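Local structure of Epf (Streptococcus pyogenes, 4ES8) at residues A[41-46]-A[52-57]; A[65-70]-A[84-89]; A[118-123]-A[129-134]; A[135-138]-A[142-145]; A[164-169]-A[191-196]. The protein is a cell-surface adhesin of Streptococcus pyogenes that binds to cells through an N-terminal domain containing a carbohydrate-binding module. All blocks are in the same frame, centred on the assembly; numbering follows the deposited sequence. Where two conformers were deposited one is given.

Interaction 1. Residues A[41-46]-A[52-57]; sequences GRFFSK and YVFHLI. With ACT (acetate ion), chain D.
The guanidinium of Arg42 lies between two side chains of segment 52-57. Phe54 CZ is over one face, 3.4 Å from Arg42 CZ, and Ile57 CD1 is over the opposite face, 3.9 Å from the same carbon. Guanidinium and Phe54 ring planes are 53° apart, which rules out a parallel stack. Near the guanidinium plane, Arg42 NH1 donates to His55 O (2.9 Å) and, almost straight, to OXT of an acetate ion (2.8 Å), probably from the crystallisation liquor. Arg42 NH2 holds the second acetate oxygen, and Ile57 N also binds OXT. An extended chain from CG to NE lays the arginine head across the rim of the Phe54 ring. Farther along the pair, Ser45 CB sits over the middle of the Tyr52 ring, 3.7 Å from its centroid, as a CH-pi contact. Backbone bonds set the register beneath these side chains: Phe44 N to Val53 O (2.8 Å), Val53 N to Phe44 O (3.1 Å) and His55 N to Arg42 O. In the next shell, Tyr52 OH is bonded to Ser98, His55 NE2 to Ser76 and Arg42 NH2 to Trp32 O. The reciprocal Phe44–Val53 bonds and antiparallel register identify a beta hairpin, strands 41-46 and 51-54, within a larger antiparallel sheet.

Interaction 2. Residues A[65-70]-A[84-89]; sequences PGWREH and SIAARY. With ACT (acetate ion), chain E.
Trp67 and Arg88 meet across a three-stranded antiparallel meander: strands 68-69 and 84-89 flank strand 76-80, and the contact passes over that middle strand. The separation shows in the backbone, since the nearest CA atoms, those of Trp67 and Arg88, are 8.2 Å apart and no hydrogen bond joins the segments. The side chains do the bridging. Trp67 has CG beside its backbone N and anti to the carbonyl carbon (chi1 -68°), which directs the indole toward strand 84-89. Arg88 leaves its strand extended through chi1 and chi2, then bends at chi3 (-68°), folding its head back over the indole. Its aliphatic root takes part too: Arg88 CB lies over the six-membered ring in a CH-pi contact, 3.5 Å from Trp67 CZ3. The guanidinium covers the five-membered ring, with Arg88 CZ 3.9 Å from that ring's centroid; the planes are 29° apart, a slightly tilted cation-pi stack. Beside it, Trp67 CH2 touches Ala86 CB at 3.8 Å. Arg88 NE forms a salt bridge with Asp203, and at the guanidinium edge Arg88 NH1 donates to OXT of an acetate ion (3.0 Å). That acetate, probably from the crystallisation liquor, is also bonded to Lys90 NZ. Within the stack, Trp67 NE1 and Arg88 NH2 approach to 3.4 Å, two donors that make no hydrogen bond with each other.

Interaction 3. Residues A[118-123]-A[129-134]; sequences FEQGQI and VDYRIG
Phe118 and Gln120 reach Tyr131 through quite different torsions. The Phe118 ring is set between backbone N and carbonyl carbon (chi1 60°), while Gln120 starts anti to its N and bends at chi2 (64°), turning its amide toward the tyrosine hydroxyl. The result is an edge-to-face pair and a polar bond on one tyrosine. Phe118 CZ stands over the centre of the Tyr131 ring, 3.5 Å from Tyr131 CE1, with ring centroids 4.9 Å apart and planes at 85°. At the ring edge, Tyr131 OH donates to Gln120 OE1 at 2.6 Å, in the carbonyl plane and on a lone pair, the amide lying nearly coplanar with the ring. Beyond, Ile123 CD1 and Val129 CG2 meet at 4.0 Å. Strand axes 11.1 Å apart show that these are packed layers and not paired neighbours: strand 113-123 belongs to one antiparallel sheet and strand 127-135 to the other, as in a beta sandwich. Arg169 adds a cation-pi contact to Tyr131. Gln120 NE2 donates to Gly121 O (3.0 Å), consistent with an amide turned so that OE1 faces the phenol. The buried phenol and amide oxygen thus satisfy each other beside the apolar Phe118–Tyr131 and Ile123–Val129 contacts.

Interaction 4. Residues A[135-138]-A[142-145]; sequences SAFN and DDSF
The amide of Asn138 and the carboxylate of Asp143 stack face against face, their planes 21° apart and the two side chains running antiparallel as they overlap. Asn138 OD1 comes within 3.2 Å of Asp143 CG, while its own hydrogen bond is made to Thr140 OG1 in the intervening loop. The Phe137 ring meets the same carboxylate with its edge: Asp143 OD2 is 3.3 Å from Phe137 CD1 and close to the ring plane. This oxygen also accepts the backbone N-H of Asn138, with N to OD2 at 3.0 Å. The bond is fairly straight at the hydrogen (163°), yet the donor stands well above the carboxylate plane. Asp143 CG is anti to N (chi1 -163°), which carries the carboxylate across toward segment 135-138. One water is hydrogen-bonded both to Asp143 OD1 (2.7 Å) and to Ala136 O (2.9 Å). A second accepts from Asn138 ND2 and donates to Asp142 OD1, adding a water link between two exposed residues. Ser144 N gives a further, weak bond to Asp143 OD1. The aspartate thus gathers backbone, water and ring edge at one buried carboxylate, its side chain also touching Phe43. Such an arrangement is a side-chain-to-backbone closure of a short interstrand loop, here the one connecting strand 127-135 to strand 144-146 in a sheet of the beta sandwich.

Interaction 5. Residues A[164-169]-A[191-196]; sequences QGFKQR and LSKVEK
Lys193 lies along the face of Phe166 where a loop folds against a strand of the beta sandwich: the loop links strands 154-159 and 172-180 of one sheet, and strand 186-194 belongs to the other. Followed outward, Lys193 CB is 4.1 Å from Phe166 CE1. With chi1 at 79°, Lys193 CG is tucked over its own backbone and comes above the ring, 3.8 Å from Phe166 CD1. Lys193 CD is 4.1 Å from the ring centroid and 13° off the normal, a CH-pi contact. CE then draws close to Phe166 CG, at 3.6 Å, since the chain beyond CG is extended and crosses the ring obliquely. NZ ends 4.0 Å from Phe166 CD2 and forms a salt bridge with Glu195 OE2 of its own segment, at 3.6 Å. Leu191, two residues earlier and pointing to the same side of the strand, meets the far end of the ring. No hydrogen bond spans the segments, and the junction rests on apolar and CH-pi contacts. Ile147 and Ser98 also touch the phenyl ring. Its outermost carbon, Phe166 CZ, rests against Leu191 CB at 3.6 Å.

How the interactions relate
From the N terminus the five contacts follow in series; none nests within or crosses another. Interaction 1 closes a short hairpin turn, and interaction 2 closes the longer excursion through strand 76-80; the two touch where His70 stacks on His55. Interaction 3 closes the passage from one sheet to the other. Interaction 4 starts at the next residue and closes the loop leading into strand 144-146, which pairs with strand 51-54 of interaction 1. Interaction 5 spans the widest interval between its segments and joins a loop to strand 186-194, the neighbour of strand 127-135 from interaction 3. A hydrogen bond between the Tyr89 and Ser192 hydroxyls links interactions 2 and 5 across the sandwich.

Interaction 1. Residues A[41-46]-A[52-57]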
# COMPACT_ATOMS: atom_id res chain seq x y z
N GLY A 41 13.31 -3.95 8.94
CA GLY A 41 13.16 -4.41 10.31
C GLY A 41 13.44 -5.90 10.42
O GLY A 41 13.26 -6.66 9.46
N ARG A 42 13.84 -6.32 11.61
CA ARG A 42 14.23 -7.69 11.89
C ARG A 42 13.78 -7.98 13.32
O ARG A 42 14.07 -7.20 14.23
CB ARG A 42 15.75 -7.87 11.69
CG ARG A 42 16.55 -6.68 12.26
CD ARG A 42 18.04 -6.86 11.99
NE ARG A 42 18.71 -5.56 12.01
CZ ARG A 42 19.52 -5.15 12.98
NH1 ARG A 42 19.71 -5.90 14.06
NH2 ARG A 42 20.09 -3.95 12.91
N PHE A 43 12.98 -9.03 13.49
CA PHE A 43 12.35 -9.29 14.79
C PHE A 43 12.29 -10.77 15.09
O PHE A 43 12.44 -11.58 14.18
CB PHE A 43 10.89 -8.79 14.73
CG PHE A 43 10.71 -7.33 14.36
CD1 PHE A 43 10.63 -6.94 13.03
CD2 PHE A 43 10.64 -6.36 15.35
CE1 PHE A 43 10.47 -5.59 12.68
CE2 PHE A 43 10.49 -5.00 15.00
CZ PHE A 43 10.41 -4.62 13.67
N PHE A 44 11.98 -11.12 16.36
CA PHE A 44 11.80 -12.52 16.68
C PHE A 44 10.78 -12.67 17.77
O PHE A 44 10.44 -11.70 18.46
CB PHE A 44 13.14 -13.19 17.09
CG PHE A 44 13.63 -12.70 18.44
CD1 PHE A 44 14.32 -11.50 18.54
CD2 PHE A 44 13.44 -13.46 19.58
CE1 PHE A 44 14.78 -11.04 19.80
CE2 PHE A 44 13.89 -13.01 20.84
CZ PHE A 44 14.56 -11.80 20.93
N SER A 45 10.32 -13.90 17.94
CA SER A 45 9.37 -14.25 18.99
C SER A 45 9.66 -15.62 19.55
O SER A 45 9.42 -16.63 18.87
CB SER A 45 7.94 -14.21 18.46
OG SER A 45 7.02 -14.54 19.50
N LYS A 46 10.22 -15.69 20.76
CA LYS A 46 10.46 -17.00 21.37
C LYS A 46 9.11 -17.60 21.73
O LYS A 46 8.21 -16.91 22.26
CB LYS A 46 11.34 -16.86 22.61
CG LYS A 46 12.79 -16.55 22.24
CD LYS A 46 13.72 -16.48 23.45
CE LYS A 46 14.07 -17.87 23.94
NZ LYS A 46 14.77 -18.67 22.88
N TYR A 52 6.37 -9.72 18.94
CA TYR A 52 7.73 -9.73 18.40
C TYR A 52 8.53 -8.55 18.90
O TYR A 52 8.01 -7.43 18.99
CB TYR A 52 7.67 -9.64 16.86
CG TYR A 52 7.24 -10.93 16.19
CD1 TYR A 52 5.91 -11.33 16.21
CD2 TYR A 52 8.17 -11.76 15.58
CE1 TYR A 52 5.51 -12.53 15.61
CE2 TYR A 52 7.79 -12.95 14.98
CZ TYR A 52 6.46 -13.35 15.02
OH TYR A 52 6.07 -14.53 14.42
N VAL A 53 9.82 -8.78 19.14
CA VAL A 53 10.75 -7.74 19.52
C VAL A 53 11.93 -7.72 18.55
O VAL A 53 12.10 -8.65 17.76
CB VAL A 53 11.25 -7.89 20.98
CG1 VAL A 53 10.09 -7.89 21.97
CG2 VAL A 53 12.13 -9.14 21.12
N PHE A 54 12.74 -6.67 18.60
CA PHE A 54 13.81 -6.45 17.64
C PHE A 54 14.92 -7.50 17.78
O PHE A 54 15.32 -7.84 18.89
CB PHE A 54 14.34 -5.02 17.78
CG PHE A 54 15.26 -4.60 16.67
CD1 PHE A 54 14.75 -4.17 15.45
CD2 PHE A 54 16.65 -4.57 16.85
CE1 PHE A 54 15.61 -3.75 14.42
CE2 PHE A 54 17.50 -4.12 15.84
CZ PHE A 54 16.97 -3.72 14.63
N HIS A 55 15.40 -8.01 16.63
CA HIS A 55 16.40 -9.07 16.53
C HIS A 55 17.78 -8.44 16.41
O HIS A 55 18.27 -8.14 15.31
CB HIS A 55 16.08 -9.94 15.30
CG HIS A 55 16.98 -11.10 15.01
ND1 HIS A 55 18.31 -10.94 14.62
CD2 HIS A 55 16.69 -12.43 14.97
CE1 HIS A 55 18.78 -12.16 14.39
NE2 HIS A 55 17.84 -13.09 14.57
N LEU A 56 18.42 -8.23 17.57
CA LEU A 56 19.74 -7.60 17.59
C LEU A 56 20.80 -8.48 16.93
O LEU A 56 20.70 -9.70 16.95
CB LEU A 56 20.18 -7.27 19.02
CG LEU A 56 19.22 -6.40 19.83
CD1 LEU A 56 19.51 -6.54 21.31
CD2 LEU A 56 19.29 -4.94 19.39
N ILE A 57 21.79 -7.83 16.31
CA ILE A 57 22.92 -8.52 15.70
C ILE A 57 24.17 -7.79 16.26
O ILE A 57 24.00 -6.70 16.83
CB ILE A 57 22.86 -8.58 14.16
CG1 ILE A 57 22.94 -7.16 13.55
CG2 ILE A 57 21.59 -9.35 13.73
CD1 ILE A 57 22.83 -7.07 12.02
C ACT D . 21.75 -3.84 16.11
O ACT D . 21.39 -2.98 15.29
OXT ACT D . 21.32 -5.01 16.20
CH3 ACT D . 22.86 -3.52 17.13

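Interaction 2. Residues A[65-70]-A[84-89]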
# COMPACT_ATOMS: atom_id res chain seq x y z
N PRO A 65 28.08 -7.66 4.70
CA PRO A 65 27.31 -8.61 3.89
C PRO A 65 27.41 -10.02 4.45
O PRO A 65 28.39 -10.39 5.11
CB PRO A 65 27.95 -8.53 2.49
CG PRO A 65 28.94 -7.44 2.54
CD PRO A 65 29.29 -7.19 3.98
N GLY A 66 26.39 -10.81 4.16
CA GLY A 66 26.33 -12.21 4.59
C GLY A 66 25.45 -12.47 5.79
O GLY A 66 24.73 -11.58 6.26
N TRP A 67 25.50 -13.70 6.30
CA TRP A 67 24.69 -14.13 7.44
C TRP A 67 25.15 -13.45 8.72
O TRP A 67 26.33 -13.49 9.05
CB TRP A 67 24.76 -15.64 7.63
CG TRP A 67 24.08 -16.41 6.54
CD1 TRP A 67 24.67 -17.08 5.51
CD2 TRP A 67 22.66 -16.57 6.37
NE1 TRP A 67 23.71 -17.68 4.72
CE2 TRP A 67 22.47 -17.37 5.22
CE3 TRP A 67 21.54 -16.14 7.10
CZ2 TRP A 67 21.19 -17.72 4.76
CZ3 TRP A 67 20.28 -16.46 6.63
CH2 TRP A 67 20.11 -17.26 5.49
N ARG A 68 24.20 -12.85 9.43
CA ARG A 68 24.44 -12.13 10.69
C ARG A 68 23.77 -12.85 11.86
O ARG A 68 22.55 -13.06 11.83
CB ARG A 68 23.91 -10.68 10.60
CG ARG A 68 24.42 -9.85 9.41
CD ARG A 68 25.71 -9.07 9.69
NE ARG A 68 26.84 -9.94 10.05
CZ ARG A 68 27.69 -10.47 9.17
NH1 ARG A 68 27.52 -10.27 7.87
NH2 ARG A 68 28.70 -11.22 9.59
N GLU A 69 24.55 -13.19 12.88
CA GLU A 69 24.01 -13.92 14.03
C GLU A 69 23.08 -13.08 14.91
O GLU A 69 23.32 -11.87 15.10
CB GLU A 69 25.14 -14.48 14.93
CG GLU A 69 25.98 -13.44 15.66
CD GLU A 69 27.42 -13.84 15.95
OE1 GLU A 69 28.12 -14.31 15.02
OE2 GLU A 69 27.84 -13.70 17.11
N HIS A 70 22.07 -13.74 15.49
CA HIS A 70 21.27 -13.14 16.56
C HIS A 70 22.26 -12.88 17.71
O HIS A 70 22.94 -13.82 18.15
CB HIS A 70 20.15 -14.11 16.99
CG HIS A 70 19.09 -13.48 17.84
ND1 HIS A 70 18.08 -14.25 18.41
CD2 HIS A 70 18.93 -12.19 18.23
CE1 HIS A 70 17.32 -13.39 19.08
NE2 HIS A 70 17.78 -12.15 18.98
N SER A 84 17.10 -9.44 -1.81
CA SER A 84 16.52 -10.51 -1.00
C SER A 84 16.71 -10.35 0.48
O SER A 84 17.56 -9.57 0.94
CB SER A 84 17.15 -11.85 -1.40
OG SER A 84 18.53 -11.91 -1.04
N ILE A 85 15.93 -11.11 1.25
CA ILE A 85 16.00 -11.09 2.70
C ILE A 85 15.73 -12.51 3.17
O ILE A 85 14.86 -13.19 2.61
CB ILE A 85 15.04 -10.02 3.27
CG1 ILE A 85 15.33 -9.74 4.74
CG2 ILE A 85 13.54 -10.33 3.01
CD1 ILE A 85 14.68 -8.44 5.20
N ALA A 86 16.55 -13.01 4.10
CA ALA A 86 16.47 -14.42 4.47
C ALA A 86 16.77 -14.67 5.93
O ALA A 86 17.50 -13.89 6.56
CB ALA A 86 17.48 -15.21 3.63
N ALA A 87 16.20 -15.78 6.45
CA ALA A 87 16.45 -16.25 7.81
C ALA A 87 17.00 -17.65 7.79
O ALA A 87 16.64 -18.45 6.90
CB ALA A 87 15.17 -16.22 8.63
N ARG A 88 17.85 -17.96 8.77
CA ARG A 88 18.44 -19.28 8.96
C ARG A 88 18.20 -19.67 10.40
O ARG A 88 18.52 -18.89 11.30
CB ARG A 88 19.94 -19.28 8.64
CG ARG A 88 20.66 -20.54 9.15
CD ARG A 88 22.08 -20.64 8.61
NE ARG A 88 22.07 -20.87 7.18
CZ ARG A 88 23.15 -20.78 6.41
NH1 ARG A 88 24.34 -20.55 6.95
NH2 ARG A 88 23.05 -20.96 5.10
N TYR A 89 17.60 -20.84 10.61
CA TYR A 89 17.37 -21.39 11.97
C TYR A 89 18.45 -22.45 12.25
O TYR A 89 18.65 -23.36 11.43
CB TYR A 89 15.97 -22.00 12.10
CG TYR A 89 14.87 -20.99 11.91
CD1 TYR A 89 14.40 -20.68 10.63
CD2 TYR A 89 14.32 -20.32 12.99
CE1 TYR A 89 13.39 -19.73 10.44
CE2 TYR A 89 13.31 -19.38 12.82
CZ TYR A 89 12.85 -19.09 11.54
OH TYR A 89 11.85 -18.17 11.37
C ACT E . 26.36 -19.69 9.96
O ACT E . 27.10 -19.78 10.96
OXT ACT E . 25.48 -20.55 9.72
CH3 ACT E . 26.66 -18.58 8.97

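Interaction 3. Residues A[118-123]-A[129-134]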
# COMPACT_ATOMS: atom_id res chain seq x y z
N PHE A 118 5.96 -10.37 -4.80
CA PHE A 118 7.32 -10.79 -4.45
C PHE A 118 7.48 -12.23 -4.80
O PHE A 118 6.50 -12.87 -5.17
CB PHE A 118 7.64 -10.55 -2.95
CG PHE A 118 6.74 -11.28 -1.98
CD1 PHE A 118 5.50 -10.76 -1.64
CD2 PHE A 118 7.13 -12.48 -1.40
CE1 PHE A 118 4.66 -11.44 -0.74
CE2 PHE A 118 6.28 -13.18 -0.53
CZ PHE A 118 5.06 -12.65 -0.19
N GLU A 119 8.70 -12.74 -4.67
CA GLU A 119 8.93 -14.15 -4.90
C GLU A 119 9.19 -14.83 -3.57
O GLU A 119 10.06 -14.39 -2.81
CB GLU A 119 10.14 -14.37 -5.82
CG GLU A 119 9.96 -13.77 -7.21
CD GLU A 119 11.13 -14.07 -8.12
OE1 GLU A 119 11.42 -15.27 -8.36
OE2 GLU A 119 11.74 -13.11 -8.63
N GLN A 120 8.46 -15.90 -3.31
CA GLN A 120 8.76 -16.76 -2.18
C GLN A 120 9.86 -17.68 -2.66
O GLN A 120 9.62 -18.50 -3.57
CB GLN A 120 7.52 -17.55 -1.73
CG GLN A 120 7.82 -18.63 -0.69
CD GLN A 120 8.34 -17.97 0.56
OE1 GLN A 120 7.62 -17.20 1.21
NE2 GLN A 120 9.63 -18.17 0.86
N GLY A 121 11.06 -17.49 -2.14
CA GLY A 121 12.21 -18.34 -2.45
C GLY A 121 12.16 -19.60 -1.61
O GLY A 121 11.10 -19.99 -1.08
N GLN A 122 13.32 -20.26 -1.47
CA GLN A 122 13.42 -21.53 -0.75
C GLN A 122 12.77 -21.48 0.61
O GLN A 122 12.88 -20.49 1.32
CB GLN A 122 14.90 -21.95 -0.59
CG GLN A 122 15.71 -21.01 0.32
CD GLN A 122 17.16 -21.32 0.16
OE1 GLN A 122 17.68 -22.29 0.72
NE2 GLN A 122 17.83 -20.52 -0.67
N ILE A 123 12.07 -22.56 0.96
CA ILE A 123 11.51 -22.78 2.28
C ILE A 123 12.04 -24.11 2.74
O ILE A 123 11.61 -25.17 2.23
CB ILE A 123 9.96 -22.74 2.37
CG1 ILE A 123 9.39 -21.41 1.83
CG2 ILE A 123 9.53 -22.98 3.85
CD1 ILE A 123 7.85 -21.49 1.58
N VAL A 129 5.43 -20.39 7.02
CA VAL A 129 5.52 -18.98 6.65
C VAL A 129 4.17 -18.30 6.73
O VAL A 129 3.13 -18.89 6.40
CB VAL A 129 6.08 -18.96 5.18
CG1 VAL A 129 6.06 -17.56 4.55
CG2 VAL A 129 7.49 -19.55 5.11
N ASP A 130 4.21 -17.01 7.09
CA ASP A 130 3.02 -16.15 7.10
C ASP A 130 3.39 -14.82 6.45
O ASP A 130 4.57 -14.43 6.48
CB ASP A 130 2.47 -15.93 8.53
CG ASP A 130 1.07 -15.31 8.60
OD1 ASP A 130 0.38 -15.23 7.54
OD2 ASP A 130 0.67 -14.87 9.70
N TYR A 131 2.41 -14.15 5.86
CA TYR A 131 2.57 -12.82 5.24
C TYR A 131 1.53 -11.90 5.85
O TYR A 131 0.34 -12.22 5.83
CB TYR A 131 2.37 -12.85 3.72
CG TYR A 131 3.09 -13.94 2.95
CD1 TYR A 131 4.46 -14.16 3.11
CD2 TYR A 131 2.42 -14.68 1.97
CE1 TYR A 131 5.13 -15.11 2.35
CE2 TYR A 131 3.08 -15.63 1.20
CZ TYR A 131 4.44 -15.85 1.40
OH TYR A 131 5.08 -16.80 0.65
N ARG A 132 1.97 -10.76 6.37
CA ARG A 132 1.04 -9.83 6.98
C ARG A 132 1.35 -8.42 6.56
O ARG A 132 2.44 -8.16 6.07
CB ARG A 132 1.14 -9.91 8.52
CG ARG A 132 0.70 -11.24 9.14
CD ARG A 132 -0.81 -11.35 9.30
NE ARG A 132 -1.16 -12.71 9.70
CZ ARG A 132 -2.41 -13.12 9.86
NH1 ARG A 132 -3.42 -12.29 9.62
NH2 ARG A 132 -2.66 -14.37 10.24
N ILE A 133 0.40 -7.50 6.81
CA ILE A 133 0.66 -6.07 6.66
C ILE A 133 0.88 -5.53 8.07
O ILE A 133 0.21 -5.97 9.02
CB ILE A 133 -0.49 -5.33 5.94
CG1 ILE A 133 -0.84 -6.03 4.60
CG2 ILE A 133 -0.14 -3.83 5.72
CD1 ILE A 133 0.30 -6.15 3.60
N GLY A 134 1.79 -4.58 8.22
CA GLY A 134 1.99 -3.99 9.54
C GLY A 134 2.42 -2.54 9.46
O GLY A 134 2.54 -1.97 8.38

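Interaction 4. Residues A[135-138]-A[142-145]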
# COMPACT_ATOMS: atom_id res chain seq x y z
N SER A 135 2.68 -1.96 10.64
CA SER A 135 3.26 -0.62 10.67
C SER A 135 4.66 -0.65 10.05
O SER A 135 5.31 -1.70 10.01
CB SER A 135 3.39 -0.16 12.12
OG SER A 135 4.17 -1.07 12.88
N ALA A 136 5.16 0.51 9.57
CA ALA A 136 6.52 0.52 9.08
C ALA A 136 7.49 0.27 10.21
O ALA A 136 7.22 0.65 11.36
CB ALA A 136 6.83 1.88 8.45
N PHE A 137 8.63 -0.36 9.90
CA PHE A 137 9.75 -0.48 10.84
C PHE A 137 10.14 0.97 11.15
O PHE A 137 10.30 1.78 10.23
CB PHE A 137 10.88 -1.26 10.20
CG PHE A 137 12.22 -1.11 10.89
CD1 PHE A 137 12.37 -1.39 12.25
CD2 PHE A 137 13.36 -0.77 10.15
CE1 PHE A 137 13.62 -1.29 12.87
CE2 PHE A 137 14.61 -0.68 10.77
CZ PHE A 137 14.72 -0.93 12.13
N ASN A 138 10.20 1.30 12.44
CA ASN A 138 10.39 2.70 12.84
C ASN A 138 11.87 3.12 13.01
O ASN A 138 12.11 4.20 13.55
CB ASN A 138 9.55 3.00 14.10
CG ASN A 138 10.16 2.49 15.38
OD1 ASN A 138 11.17 1.81 15.37
ND2 ASN A 138 9.59 2.91 16.53
N ASP A 142 14.52 -0.82 19.36
CA ASP A 142 13.55 -1.32 20.33
C ASP A 142 12.15 -1.34 19.69
O ASP A 142 11.12 -1.45 20.38
CB ASP A 142 13.61 -0.56 21.67
CG ASP A 142 13.19 0.89 21.60
OD1 ASP A 142 13.19 1.46 20.49
OD2 ASP A 142 12.81 1.44 22.66
N ASP A 143 12.10 -1.31 18.33
CA ASP A 143 10.82 -1.44 17.66
C ASP A 143 10.23 -2.81 17.98
O ASP A 143 10.96 -3.75 18.31
CB ASP A 143 10.97 -1.27 16.13
CG ASP A 143 9.67 -0.97 15.39
OD1 ASP A 143 8.65 -0.59 16.05
OD2 ASP A 143 9.65 -1.13 14.14
N SER A 144 8.91 -2.90 17.94
CA SER A 144 8.21 -4.13 18.28
C SER A 144 6.88 -4.14 17.56
O SER A 144 6.46 -3.10 17.03
CB SER A 144 7.99 -4.21 19.78
OG SER A 144 7.14 -3.15 20.18
N PHE A 145 6.24 -5.31 17.50
CA PHE A 145 4.93 -5.39 16.88
C PHE A 145 4.24 -6.67 17.29
O PHE A 145 4.90 -7.60 17.80
CB PHE A 145 4.99 -5.32 15.32
CG PHE A 145 5.44 -6.58 14.62
CD1 PHE A 145 6.80 -6.84 14.42
CD2 PHE A 145 4.51 -7.49 14.11
CE1 PHE A 145 7.22 -8.02 13.78
CE2 PHE A 145 4.93 -8.66 13.46
CZ PHE A 145 6.29 -8.92 13.30
O HOH W 1 6.96 0.61 14.25
O HOH W 2 10.73 2.31 19.11

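Interaction 5. Residues A[164-169]-A[191-196]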
# COMPACT_ATOMS: atom_id res chain seq x y z
N GLN A 164 -3.70 -16.60 5.01
CA GLN A 164 -2.76 -16.08 6.01
C GLN A 164 -2.71 -17.08 7.18
O GLN A 164 -3.49 -18.03 7.24
CB GLN A 164 -3.15 -14.67 6.48
CG GLN A 164 -2.93 -13.65 5.39
CD GLN A 164 -3.38 -12.30 5.84
OE1 GLN A 164 -4.58 -12.03 5.92
NE2 GLN A 164 -2.41 -11.42 6.14
N GLY A 165 -1.76 -16.87 8.07
CA GLY A 165 -1.46 -17.80 9.15
C GLY A 165 -0.26 -18.63 8.71
O GLY A 165 0.01 -18.75 7.51
N PHE A 166 0.47 -19.18 9.68
CA PHE A 166 1.65 -19.97 9.34
C PHE A 166 1.28 -21.27 8.67
O PHE A 166 0.55 -22.09 9.24
CB PHE A 166 2.50 -20.26 10.58
CG PHE A 166 3.24 -19.05 11.09
CD1 PHE A 166 4.46 -18.67 10.55
CD2 PHE A 166 2.68 -18.25 12.09
CE1 PHE A 166 5.12 -17.53 11.00
CE2 PHE A 166 3.37 -17.13 12.57
CZ PHE A 166 4.58 -16.77 12.01
N LYS A 167 1.82 -21.47 7.47
CA LYS A 167 1.54 -22.65 6.66
C LYS A 167 2.73 -23.00 5.81
O LYS A 167 3.59 -22.16 5.55
CB LYS A 167 0.36 -22.33 5.67
CG LYS A 167 -0.98 -22.02 6.31
CD LYS A 167 -2.10 -22.13 5.31
CE LYS A 167 -3.43 -22.27 6.03
NZ LYS A 167 -4.35 -23.20 5.31
N GLN A 168 2.76 -24.24 5.30
CA GLN A 168 3.69 -24.58 4.24
C GLN A 168 3.15 -23.90 2.97
O GLN A 168 1.92 -23.82 2.80
CB GLN A 168 3.75 -26.11 4.04
CG GLN A 168 4.44 -26.84 5.16
CD GLN A 168 4.75 -28.25 4.71
OE1 GLN A 168 3.86 -29.02 4.36
NE2 GLN A 168 6.02 -28.59 4.63
N ARG A 169 4.01 -23.36 2.11
CA ARG A 169 3.56 -22.68 0.90
C ARG A 169 4.35 -23.14 -0.30
O ARG A 169 5.53 -23.51 -0.16
CB ARG A 169 3.72 -21.14 1.04
CG ARG A 169 2.93 -20.56 2.21
CD ARG A 169 3.04 -19.05 2.33
NE ARG A 169 2.38 -18.67 3.58
CZ ARG A 169 1.08 -18.42 3.71
NH1 ARG A 169 0.31 -18.32 2.63
NH2 ARG A 169 0.56 -18.19 4.91
N LEU A 191 6.99 -13.44 7.77
CA LEU A 191 7.19 -14.24 8.97
C LEU A 191 7.47 -15.68 8.68
O LEU A 191 6.88 -16.26 7.76
CB LEU A 191 5.95 -14.17 9.91
CG LEU A 191 5.44 -12.77 10.23
CD1 LEU A 191 4.25 -12.42 9.35
CD2 LEU A 191 5.02 -12.66 11.69
N SER A 192 8.35 -16.27 9.49
CA SER A 192 8.60 -17.72 9.38
C SER A 192 8.77 -18.29 10.76
O SER A 192 9.00 -17.55 11.73
CB SER A 192 9.81 -18.01 8.50
OG SER A 192 11.01 -17.41 8.99
N LYS A 193 8.63 -19.61 10.88
CA LYS A 193 8.82 -20.22 12.18
C LYS A 193 9.19 -21.68 12.05
O LYS A 193 8.96 -22.30 11.01
CB LYS A 193 7.58 -20.03 13.07
CG LYS A 193 6.43 -20.96 12.79
CD LYS A 193 5.42 -20.89 13.95
CE LYS A 193 4.08 -21.49 13.63
NZ LYS A 193 3.12 -21.25 14.74
N VAL A 194 9.78 -22.21 13.14
CA VAL A 194 10.04 -23.64 13.30
C VAL A 194 9.22 -24.09 14.50
O VAL A 194 9.14 -23.36 15.49
CB VAL A 194 11.55 -23.99 13.44
CG1 VAL A 194 12.28 -23.73 12.12
CG2 VAL A 194 12.24 -23.25 14.59
N GLU A 195 8.62 -25.29 14.41
CA GLU A 195 7.84 -25.88 15.50
C GLU A 195 8.66 -26.84 16.31
O GLU A 195 8.31 -27.11 17.46
CB GLU A 195 6.61 -26.64 14.96
CG GLU A 195 5.62 -25.77 14.22
CD GLU A 195 4.51 -25.16 15.04
OE1 GLU A 195 4.68 -25.02 16.28
OE2 GLU A 195 3.47 -24.82 14.44
N LYS A 196 9.71 -27.42 15.70
CA LYS A 196 10.54 -28.37 16.42
C LYS A 196 12.00 -27.98 16.22
O LYS A 196 12.33 -27.22 15.31
CB LYS A 196 10.24 -29.82 16.04
CG LYS A 196 10.59 -30.25 14.64
CD LYS A 196 10.44 -31.77 14.53
CE LYS A 196 10.23 -32.21 13.11
NZ LYS A 196 9.72 -33.61 13.03